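Long-range contacts in cysteine synthase (Helicobacter pylori, PDB 6AHI), which catalyses cystathionine formation from O-acetylserine with pyridoxal 5'-phosphate as cofactor, and is also classed as a cysteine synthase making L-cysteine from O-acetyl-L-serine and hydrogen sulfide: residues 24-29 and 274-279; 69-74 and 143-148. One frame throughout, in Å; residues are numbered along the deposited sequence.

Contact 1: 24-29 and 274-279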
ATOM      1  N   TYR A  24       1.584  23.583   6.565  1.00 23.48           N
ATOM      2  CA  TYR A  24       2.430  23.566   7.761  1.00 25.69           C
ATOM      3  C   TYR A  24       3.204  24.881   7.845  1.00 27.43           C
ATOM      4  O   TYR A  24       3.352  25.535   6.834  1.00 24.42           O
ATOM      5  CB  TYR A  24       3.436  22.405   7.694  1.00 24.22           C
ATOM      6  CG  TYR A  24       2.782  21.062   7.871  1.00 25.02           C
ATOM      7  CD1 TYR A  24       2.430  20.602   9.136  1.00 25.05           C
ATOM      8  CD2 TYR A  24       2.457  20.285   6.767  1.00 23.35           C
ATOM      9  CE1 TYR A  24       1.787  19.388   9.295  1.00 25.58           C
ATOM     10  CE2 TYR A  24       1.798  19.079   6.913  1.00 23.19           C
ATOM     11  CZ  TYR A  24       1.472  18.631   8.179  1.00 25.55           C
ATOM     12  OH  TYR A  24       0.795  17.458   8.328  1.00 27.60           O
ATOM     13  N   PRO A  25       3.746  25.279   9.021  1.00 30.18           N
ATOM     14  CA  PRO A  25       4.585  26.489   9.134  1.00 29.08           C
ATOM     15  C   PRO A  25       5.906  26.459   8.344  1.00 28.59           C
ATOM     16  O   PRO A  25       6.974  26.377   8.870  1.00 29.74           O
ATOM     17  CB  PRO A  25       4.840  26.605  10.647  1.00 32.23           C
ATOM     18  CG  PRO A  25       4.691  25.161  11.154  1.00 32.62           C
ATOM     19  CD  PRO A  25       3.531  24.616  10.328  1.00 30.76           C
ATOM     20  N   ILE A  26       5.795  26.614   7.029  1.00 27.66           N
ATOM     21  CA  ILE A  26       6.912  26.621   6.086  1.00 26.02           C
ATOM     22  C   ILE A  26       7.011  28.056   5.571  1.00 24.57           C
ATOM     23  O   ILE A  26       5.987  28.643   5.279  1.00 24.27           O
ATOM     24  CB  ILE A  26       6.601  25.585   4.994  1.00 24.57           C
ATOM     25  CG1 ILE A  26       6.587  24.171   5.580  1.00 26.77           C
ATOM     26  CG2 ILE A  26       7.551  25.677   3.816  1.00 26.02           C
ATOM     27  CD1 ILE A  26       5.918  23.125   4.705  1.00 25.75           C
ATOM     28  N   PRO A  27       8.190  28.720   5.512  1.00 24.90           N
ATOM     29  CA  PRO A  27       8.235  30.108   5.044  1.00 24.27           C
ATOM     30  C   PRO A  27       7.566  30.317   3.683  1.00 23.63           C
ATOM     31  O   PRO A  27       7.465  29.408   2.889  1.00 21.41           O
ATOM     32  CB  PRO A  27       9.735  30.431   4.973  1.00 24.33           C
ATOM     33  CG  PRO A  27      10.350  29.492   6.018  1.00 25.17           C
ATOM     34  CD  PRO A  27       9.505  28.232   5.929  1.00 23.98           C
ATOM     35  N   LEU A  28       7.125  31.552   3.461  1.00 24.95           N
ATOM     36  CA  LEU A  28       6.625  32.028   2.202  1.00 27.20           C
ATOM     37  C   LEU A  28       7.561  31.598   1.060  1.00 24.44           C
ATOM     38  O   LEU A  28       8.778  31.760   1.162  1.00 24.09           O
ATOM     39  CB  LEU A  28       6.503  33.555   2.280  1.00 30.65           C
ATOM     40  CG  LEU A  28       5.809  34.195   1.074  1.00 32.59           C
ATOM     41  CD1 LEU A  28       4.390  33.661   0.910  1.00 33.76           C
ATOM     42  CD2 LEU A  28       5.789  35.712   1.198  1.00 34.91           C
ATOM     43  N   ASN A  29       6.970  30.964   0.042  1.00 24.25           N
ATOM     44  CA  ASN A  29       7.591  30.567  -1.222  1.00 23.54           C
ATOM     45  C   ASN A  29       8.530  29.373  -1.046  1.00 22.34           C
ATOM     46  O   ASN A  29       9.141  28.947  -2.011  1.00 20.78           O
ATOM     47  CB  ASN A  29       8.344  31.727  -1.871  1.00 25.45           C
ATOM     48  CG  ASN A  29       7.401  32.827  -2.312  1.00 28.42           C
ATOM     49  OD1 ASN A  29       6.292  32.528  -2.742  1.00 27.99           O
ATOM     50  ND2 ASN A  29       7.831  34.071  -2.180  1.00 28.01           N
ATOM     51  N   ALA A 274      11.912  16.857  10.828  1.00 21.88           N
ATOM     52  CA  ALA A 274      13.263  17.318  10.565  1.00 23.02           C
ATOM     53  C   ALA A 274      13.275  18.260   9.352  1.00 21.56           C
ATOM     54  O   ALA A 274      13.934  19.309   9.353  1.00 20.42           O
ATOM     55  CB  ALA A 274      14.188  16.159  10.339  1.00 22.89           C
ATOM     56  N   ALA A 275      12.486  17.909   8.333  1.00 20.20           N
ATOM     57  CA  ALA A 275      12.409  18.726   7.136  1.00 19.00           C
ATOM     58  C   ALA A 275      11.731  20.056   7.460  1.00 19.72           C
ATOM     59  O   ALA A 275      12.108  21.066   6.895  1.00 19.97           O
ATOM     60  CB  ALA A 275      11.691  17.982   6.051  1.00 18.13           C
ATOM     61  N   LEU A 276      10.730  20.046   8.341  1.00 20.67           N
ATOM     62  CA  LEU A 276      10.032  21.260   8.756  1.00 22.69           C
ATOM     63  C   LEU A 276      10.982  22.197   9.501  1.00 23.35           C
ATOM     64  O   LEU A 276      10.998  23.397   9.256  1.00 24.71           O
ATOM     65  CB  LEU A 276       8.857  20.828   9.633  1.00 26.58           C
ATOM     66  CG  LEU A 276       7.641  21.729   9.695  1.00 32.95           C
ATOM     67  CD1 LEU A 276       7.137  22.011   8.279  1.00 35.12           C
ATOM     68  CD2 LEU A 276       6.557  21.065  10.550  1.00 36.05           C
ATOM     69  N   LYS A 277      11.803  21.639  10.398  1.00 24.09           N
ATOM     70  CA  LYS A 277      12.829  22.410  11.110  1.00 25.79           C
ATOM     71  C   LYS A 277      13.862  22.997  10.153  1.00 26.16           C
ATOM     72  O   LYS A 277      14.225  24.197  10.264  1.00 28.66           O
ATOM     73  CB  LYS A 277      13.487  21.541  12.186  1.00 27.82           C
ATOM     74  CG  LYS A 277      12.556  21.254  13.358  1.00 29.17           C
ATOM     75  CD  LYS A 277      13.199  20.410  14.430  1.00 32.39           C
ATOM     76  CE  LYS A 277      12.167  19.891  15.384  1.00 33.85           C
ATOM     77  NZ  LYS A 277      12.808  19.100  16.455  1.00 40.33           N
ATOM     78  N   GLU A 278      14.276  22.209   9.161  1.00 26.43           N
ATOM     79  CA  GLU A 278      15.202  22.693   8.168  1.00 27.50           C
ATOM     80  C   GLU A 278      14.544  23.819   7.333  1.00 26.47           C
ATOM     81  O   GLU A 278      15.176  24.871   7.129  1.00 28.22           O
ATOM     82  CB  GLU A 278      15.760  21.523   7.357  1.00 28.56           C
ATOM     83  CG  GLU A 278      16.624  21.929   6.165  1.00 29.96           C
ATOM     84  CD  GLU A 278      18.041  22.427   6.446  1.00 34.00           C
ATOM     85  OE1 GLU A 278      18.355  22.729   7.611  1.00 33.67           O
ATOM     86  OE2 GLU A 278      18.828  22.556   5.472  1.00 31.22           O
ATOM     87  N   ALA A 279      13.320  23.618   6.834  1.00 24.58           N
ATOM     88  CA  ALA A 279      12.657  24.670   6.024  1.00 27.32           C
ATOM     89  C   ALA A 279      12.551  25.975   6.832  1.00 27.42           C
ATOM     90  O   ALA A 279      12.761  27.061   6.291  1.00 25.82           O
ATOM     91  CB  ALA A 279      11.289  24.245   5.551  1.00 27.24           C
TER
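The loop joining the antiparallel strands 16-19 and 31-36 packs against the C-terminal part of helix 266-281, with Tyr24, Ile26 and Pro27 meeting Leu276 and Ala279 in an apolar contact. Leu276 CD1 makes the closest apolar contacts, meeting two residues of the loop. Ile26 brings CG1 to within 3.5 Å of Leu276 CD1, the two side chains crossing at about a right angle. The same methyl, Leu276 CD1, touches Tyr24 CB at 3.8 Å. A chi1 of -153°, with CG anti to the backbone N, sends Leu276 CG out from the helix toward the loop. The other methyl, Leu276 CD2, lies obliquely by the Tyr24 ring. Between Tyr24 and Ile26 the loop bends in an inverse gamma turn centred on Pro25, closed by a weak bond from Ile26 N to Tyr24 O at 2.7 Å. One helical turn beyond Leu276, Ile26 CG2 lies 4.4 Å from Ala279 CB, and the Pro27 ring rests on backbone, its CG 3.4 Å from Ala279 O. The Tyr24 ring runs past Leu276 to other partners: its hydroxyl is hydrogen-bonded to Asn260 OD1 and the ring packs edge-to-face with Phe272. Gln280 NE2 adds a polar tie from the helix to Pro25 O. Helix 246-260 flanks the contact through Tyr252, which touches Leu276, and through Leu256 at Tyr24, while Ile32 of strand 31-36 packs on both Ile26 and Leu276, joining loop, helix and the mixed six-stranded sheet.

Contact 2: 69-74 and 143-148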
ATOM      1  N   ILE A  69      19.716 -16.432  -1.180  1.00 55.22           N
ATOM      2  CA  ILE A  69      19.954 -15.134  -0.539  1.00 55.16           C
ATOM      3  C   ILE A  69      19.713 -15.276   0.963  1.00 56.12           C
ATOM      4  O   ILE A  69      18.630 -15.726   1.352  1.00 54.55           O
ATOM      5  CB  ILE A  69      19.022 -14.032  -1.078  1.00 54.42           C
ATOM      6  CG1 ILE A  69      19.011 -13.936  -2.606  1.00 55.56           C
ATOM      7  CG2 ILE A  69      19.382 -12.704  -0.420  1.00 52.71           C
ATOM      8  CD1 ILE A  69      20.389 -13.877  -3.210  1.00 57.85           C
ATOM      9  N   ILE A  70      20.695 -14.845   1.772  1.00 57.87           N
ATOM     10  CA  ILE A  70      20.585 -14.775   3.228  1.00 59.66           C
ATOM     11  C   ILE A  70      20.828 -13.327   3.677  1.00 57.64           C
ATOM     12  O   ILE A  70      21.814 -12.744   3.290  1.00 59.10           O
ATOM     13  CB  ILE A  70      21.606 -15.719   3.885  1.00 64.56           C
ATOM     14  CG1 ILE A  70      21.623 -17.108   3.232  1.00 67.62           C
ATOM     15  CG2 ILE A  70      21.378 -15.795   5.387  1.00 65.75           C
ATOM     16  CD1 ILE A  70      22.587 -18.066   3.858  1.00 72.23           C
ATOM     17  N   GLU A  71      19.964 -12.779   4.538  1.00 55.44           N
ATOM     18  CA  GLU A  71      20.156 -11.426   5.075  1.00 56.15           C
ATOM     19  C   GLU A  71      19.569 -11.321   6.481  1.00 57.65           C
ATOM     20  O   GLU A  71      18.446 -11.755   6.715  1.00 56.23           O
ATOM     21  CB  GLU A  71      19.541 -10.394   4.128  1.00 54.34           C
ATOM     22  CG  GLU A  71      19.815  -8.946   4.495  1.00 56.14           C
ATOM     23  CD  GLU A  71      21.267  -8.482   4.507  1.00 58.79           C
ATOM     24  OE1 GLU A  71      22.196  -9.352   4.471  1.00 62.29           O
ATOM     25  OE2 GLU A  71      21.478  -7.235   4.567  1.00 56.18           O
ATOM     26  N   PRO A  72      20.295 -10.732   7.471  1.00 58.63           N
ATOM     27  CA  PRO A  72      19.671 -10.285   8.719  1.00 56.91           C
ATOM     28  C   PRO A  72      18.896  -8.982   8.467  1.00 53.05           C
ATOM     29  O   PRO A  72      19.385  -8.111   7.762  1.00 51.49           O
ATOM     30  CB  PRO A  72      20.879 -10.060   9.643  1.00 59.93           C
ATOM     31  CG  PRO A  72      21.949  -9.587   8.681  1.00 59.67           C
ATOM     32  CD  PRO A  72      21.738 -10.442   7.441  1.00 60.92           C
ATOM     33  N   THR A  73      17.682  -8.866   9.006  1.00 51.24           N
ATOM     34  CA  THR A  73      16.852  -7.683   8.741  1.00 49.99           C
ATOM     35  C   THR A  73      15.845  -7.533   9.879  1.00 49.50           C
ATOM     36  O   THR A  73      15.497  -8.482  10.515  1.00 51.40           O
ATOM     37  CB  THR A  73      16.197  -7.730   7.344  1.00 48.28           C
ATOM     38  OG1 THR A  73      15.216  -6.708   7.152  1.00 45.01           O
ATOM     39  CG2 THR A  73      15.497  -9.035   7.062  1.00 48.48           C
ATOM     40  N   ALA A  74      15.454  -6.289  10.145  1.00 54.13           N
ATOM     41  CA  ALA A  74      14.352  -5.965  11.045  1.00 55.55           C
ATOM     42  C   ALA A  74      13.077  -5.718  10.225  1.00 52.05           C
ATOM     43  O   ALA A  74      12.062  -5.320  10.796  1.00 54.30           O
ATOM     44  CB  ALA A  74      14.723  -4.785  11.931  1.00 58.72           C
ATOM     45  N   LEU A 143      25.247 -13.184   0.862  1.00 65.39           N
ATOM     46  CA  LEU A 143      24.985 -12.501   2.128  1.00 66.90           C
ATOM     47  C   LEU A 143      25.303 -11.023   1.910  1.00 64.96           C
ATOM     48  O   LEU A 143      26.458 -10.603   2.032  1.00 66.56           O
ATOM     49  CB  LEU A 143      25.836 -13.149   3.230  1.00 70.27           C
ATOM     50  CG  LEU A 143      25.604 -12.684   4.676  1.00 72.04           C
ATOM     51  CD1 LEU A 143      24.146 -12.794   5.110  1.00 71.87           C
ATOM     52  CD2 LEU A 143      26.490 -13.474   5.640  1.00 76.28           C
ATOM     53  N   PRO A 144      24.304 -10.195   1.530  1.00 60.78           N
ATOM     54  CA  PRO A 144      24.563  -8.796   1.205  1.00 59.45           C
ATOM     55  C   PRO A 144      25.240  -8.031   2.352  1.00 60.79           C
ATOM     56  O   PRO A 144      26.139  -7.237   2.092  1.00 63.91           O
ATOM     57  CB  PRO A 144      23.178  -8.189   0.931  1.00 56.70           C
ATOM     58  CG  PRO A 144      22.283  -9.371   0.638  1.00 57.24           C
ATOM     59  CD  PRO A 144      22.889 -10.559   1.360  1.00 59.39           C
ATOM     60  N   LEU A 145      24.801  -8.278   3.593  1.00 60.42           N
ATOM     61  CA  LEU A 145      25.156  -7.447   4.766  1.00 59.43           C
ATOM     62  C   LEU A 145      25.046  -5.975   4.386  1.00 56.57           C
ATOM     63  O   LEU A 145      26.056  -5.298   4.200  1.00 54.74           O
ATOM     64  CB  LEU A 145      26.554  -7.809   5.268  1.00 63.10           C
ATOM     65  CG  LEU A 145      26.622  -9.191   5.915  1.00 65.26           C
ATOM     66  CD1 LEU A 145      28.063  -9.583   6.254  1.00 68.56           C
ATOM     67  CD2 LEU A 145      25.744  -9.251   7.164  1.00 64.51           C
ATOM     68  N   GLN A 146      23.791  -5.540   4.237  1.00 51.53           N
ATOM     69  CA  GLN A 146      23.449  -4.202   3.807  1.00 51.97           C
ATOM     70  C   GLN A 146      24.171  -3.160   4.679  1.00 49.50           C
ATOM     71  O   GLN A 146      24.549  -2.105   4.191  1.00 45.44           O
ATOM     72  CB  GLN A 146      21.923  -3.998   3.848  1.00 50.84           C
ATOM     73  CG  GLN A 146      21.351  -3.904   5.264  1.00 53.79           C
ATOM     74  CD  GLN A 146      19.856  -4.106   5.320  1.00 58.12           C
ATOM     75  OE1 GLN A 146      19.095  -3.303   4.772  1.00 58.49           O
ATOM     76  NE2 GLN A 146      19.420  -5.174   5.989  1.00 60.95           N
ATOM     77  N   PHE A 147      24.363  -3.470   5.966  1.00 53.53           N
ATOM     78  CA  PHE A 147      24.872  -2.501   6.945  1.00 56.91           C
ATOM     79  C   PHE A 147      26.350  -2.168   6.698  1.00 56.34           C
ATOM     80  O   PHE A 147      26.833  -1.166   7.208  1.00 54.21           O
ATOM     81  CB  PHE A 147      24.619  -2.986   8.372  1.00 65.55           C
ATOM     82  CG  PHE A 147      23.155  -3.140   8.669  1.00 72.82           C
ATOM     83  CD1 PHE A 147      22.336  -2.023   8.814  1.00 73.49           C
ATOM     84  CD2 PHE A 147      22.580  -4.403   8.707  1.00 81.20           C
ATOM     85  CE1 PHE A 147      20.973  -2.175   9.036  1.00 76.48           C
ATOM     86  CE2 PHE A 147      21.220  -4.554   8.941  1.00 85.44           C
ATOM     87  CZ  PHE A 147      20.420  -3.439   9.102  1.00 82.99           C
ATOM     88  N   GLU A 148      27.059  -2.965   5.889  1.00 56.07           N
ATOM     89  CA  GLU A 148      28.447  -2.635   5.554  1.00 57.61           C
ATOM     90  C   GLU A 148      28.704  -2.695   4.042  1.00 54.48           C
ATOM     91  O   GLU A 148      29.781  -2.334   3.596  1.00 55.05           O
ATOM     92  CB  GLU A 148      29.417  -3.538   6.317  1.00 60.60           C
ATOM     93  CG  GLU A 148      29.181  -5.027   6.130  1.00 63.72           C
ATOM     94  CD  GLU A 148      30.268  -5.914   6.736  1.00 70.30           C
ATOM     95  OE1 GLU A 148      30.924  -5.480   7.706  1.00 73.81           O
ATOM     96  OE2 GLU A 148      30.474  -7.038   6.234  1.00 71.27           O
TER
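Ile69 just reaches the loop 143-148, its CG2 4.5 Å from Pro144 CD. Ile70 meets it through its carbonyl: Leu143 CD1 presses in to 3.0 Å from Ile70 O, a tight contact, and Leu143 CA directs its hydrogen almost straight (172°) at the same oxygen. Pro144 CD also lies 3.1 Å from Ile70 O, and 3.4 Å from Glu71 OE1. The buried Glu71 carboxylate, brought back toward 143-148 by a bend at chi2, grips the loop, one oxygen to each of two successive backbone N-H groups. Gln146 N gives a nearly linear bond of 2.9 Å to Glu71 OE2, which accepts with its syn lone pair. The bond from Leu145 N to Glu71 OE1, 3.0 Å, is bent at the hydrogen (135°), on the syn side but 19° out of the carboxylate plane. Strand 68-72 lies beside edge strand 141-142 in the parallel four-stranded sheet; past the end of 141-142 the Glu71 side chain, in place of backbone pairing, holds the loop to strand 68-72. Pro72 packs its CG on Leu145 CD2 at 4.1 Å, and its O lies by the edge of the Phe147 ring. That ring, with Gln146 CG over one face, also touches Ser181, a probable pyridoxal 5'-phosphate ligand, while Gln146 OE1 is hydrogen-bonded to Thr77.

In the fold
Contacts 1 and 2 lie on opposite sides of the chain's centre, their own centres 36 Å apart and their nearest atoms about 20 Å from each other. Along the chain contact 2 is nested within contact 1: both 69-74 and 143-148 fall between residues 24-29 and 274-279. Contact 1 belongs to the mixed six-stranded sheet and helix 266-281, contact 2 to the parallel four-stranded sheet. The two parts match the two-domain plan of fold-type II pyridoxal-phosphate enzymes, in which the cofactor sits between the domains. Contact 2 lies near residues that probably bind this cofactor, whereas contact 1 is remote structural packing.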